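Local coordinates for extracellular solute-binding protein, family 1 (Bifidobacterium longum subsp. infantis, PDB 6FTH) that probably captures human milk oligosaccharides outside the cell as the solute-binding component of an ABC transporter, at residues 469-474 and 497-503. Residues are numbered along the deposited sequence; the frame is centred on the assembly and turned at random.
Sequences QISNVV and QLDSLGL
Ile470 and Leu498 carry the buried side of this contact. Ile470 lays its CG1 branch against Leu501, with Ile470 CG1 3.9 Å from Leu501 CB. CG1 stands anti to the carbonyl carbon (chi1 -71°) and the chain runs on extended. This brings the methyl Ile470 CD1 to 3.9 Å from Leu503 N, at the turn into the next helix. Leu498 splits its two methyls between the valines; it slides past Val473 and crosses Val474 at about a right angle. Leu498 CD2 lies 3.7 Å from Val473 CG1. Leu498 CD1 lies 3.8 Å from Val474 CG2. Leu246, from a loop, also packs on Ile470, Val474 and Leu498. With an alanine at Ile470, CG1, CG2 and CD1 are gone, which would probably open a gap beside Leu501 CB and take a methyl away from Leu503.

The other side is more open to solvent, edged by two exposed glutamines. The amide of Gln497, on an extended chain, lies against the two methyls of Val473, with Gln497 NE2 3.6 Å from Val473 CG2. Gln469 CB meets Leu501 CD2 at 4.0 Å, and the chain then bends away.

Gly502, with phi 99°, ends helix 487-500. Leu503 N hydrogen-bonds to Leu498 O and Gly502 N to Asp499 O, with Gly502 as the C-prime residue. Helix 457-484 packs through apolar side chains on a helix that stops in a Schellman motif, within the helical C-terminal region of a solute-binding protein.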
# COMPACT_ATOMS: atom_id res chain seq x y z
N GLN A 469 15.06 16.63 -3.71
CA GLN A 469 16.32 16.98 -3.10
C GLN A 469 16.39 16.52 -1.65
O GLN A 469 17.42 16.00 -1.19
CB GLN A 469 16.53 18.50 -3.17
CG GLN A 469 16.38 19.08 -4.58
CD GLN A 469 17.34 18.42 -5.57
OE1 GLN A 469 18.45 18.03 -5.20
NE2 GLN A 469 16.90 18.24 -6.79
N ILE A 470 15.28 16.69 -0.92
CA ILE A 470 15.23 16.26 0.48
C ILE A 470 15.54 14.77 0.58
O ILE A 470 16.29 14.33 1.46
CB ILE A 470 13.84 16.59 1.06
CG1 ILE A 470 13.67 18.10 1.25
CG2 ILE A 470 13.59 15.85 2.38
CD1 ILE A 470 12.23 18.52 1.40
N SER A 471 14.96 13.97 -0.31
CA SER A 471 15.07 12.53 -0.16
C SER A 471 16.50 12.05 -0.31
O SER A 471 16.91 11.10 0.39
CB SER A 471 14.13 11.82 -1.13
OG SER A 471 14.42 12.12 -2.46
N ASN A 472 17.29 12.68 -1.18
CA ASN A 472 18.68 12.28 -1.34
C ASN A 472 19.44 12.44 -0.03
O ASN A 472 20.21 11.55 0.37
CB ASN A 472 19.38 13.12 -2.42
CG ASN A 472 18.82 12.90 -3.81
OD1 ASN A 472 18.36 11.82 -4.16
ND2 ASN A 472 18.89 13.95 -4.63
N VAL A 473 19.24 13.56 0.66
CA VAL A 473 19.92 13.78 1.93
C VAL A 473 19.42 12.79 2.97
O VAL A 473 20.21 12.17 3.68
CB VAL A 473 19.72 15.24 2.40
CG1 VAL A 473 20.31 15.47 3.80
CG2 VAL A 473 20.31 16.21 1.36
N VAL A 474 18.10 12.65 3.10
CA VAL A 474 17.52 11.80 4.13
C VAL A 474 18.03 10.37 3.97
O VAL A 474 18.44 9.73 4.95
CB VAL A 474 15.98 11.86 4.10
CG1 VAL A 474 15.37 10.80 5.05
CG2 VAL A 474 15.48 13.24 4.52
N GLN A 497 19.92 21.68 6.74
CA GLN A 497 20.00 21.37 5.32
C GLN A 497 18.62 21.07 4.74
O GLN A 497 18.29 21.54 3.64
CB GLN A 497 20.98 20.21 5.07
CG GLN A 497 21.23 19.92 3.60
CD GLN A 497 22.31 18.88 3.36
OE1 GLN A 497 22.74 18.19 4.28
NE2 GLN A 497 22.75 18.77 2.13
N LEU A 498 17.79 20.29 5.44
CA LEU A 498 16.46 19.98 4.91
C LEU A 498 15.61 21.24 4.80
O LEU A 498 14.88 21.42 3.83
CB LEU A 498 15.75 18.94 5.78
CG LEU A 498 16.46 17.57 5.88
CD1 LEU A 498 15.48 16.53 6.46
CD2 LEU A 498 17.01 17.09 4.53
N ASP A 499 15.74 22.13 5.78
CA ASP A 499 15.04 23.42 5.72
C ASP A 499 15.49 24.21 4.49
O ASP A 499 14.65 24.79 3.79
CB ASP A 499 15.31 24.22 6.99
CG ASP A 499 14.51 23.71 8.19
OD1 ASP A 499 13.73 22.75 8.03
OD2 ASP A 499 14.68 24.26 9.30
N SER A 500 16.79 24.21 4.20
CA SER A 500 17.29 24.91 3.02
C SER A 500 16.76 24.33 1.72
O SER A 500 16.74 25.03 0.70
CB SER A 500 18.82 24.86 3.00
OG SER A 500 19.31 23.63 2.51
N LEU A 501 16.31 23.08 1.74
CA LEU A 501 15.74 22.40 0.59
C LEU A 501 14.21 22.49 0.54
O LEU A 501 13.59 21.88 -0.33
CB LEU A 501 16.22 20.93 0.58
CG LEU A 501 17.74 20.75 0.50
CD1 LEU A 501 18.11 19.29 0.65
CD2 LEU A 501 18.25 21.27 -0.85
N GLY A 502 13.60 23.25 1.45
CA GLY A 502 12.18 23.52 1.38
C GLY A 502 11.31 22.68 2.29
O GLY A 502 10.10 22.69 2.11
N LEU A 503 11.90 21.93 3.24
CA LEU A 503 11.06 21.07 4.10
C LEU A 503 9.93 21.85 4.75
O LEU A 503 8.79 21.36 4.79
CB LEU A 503 11.91 20.38 5.16
CG LEU A 503 11.14 19.44 6.08
CD1 LEU A 503 10.52 18.35 5.28
CD2 LEU A 503 12.06 18.84 7.13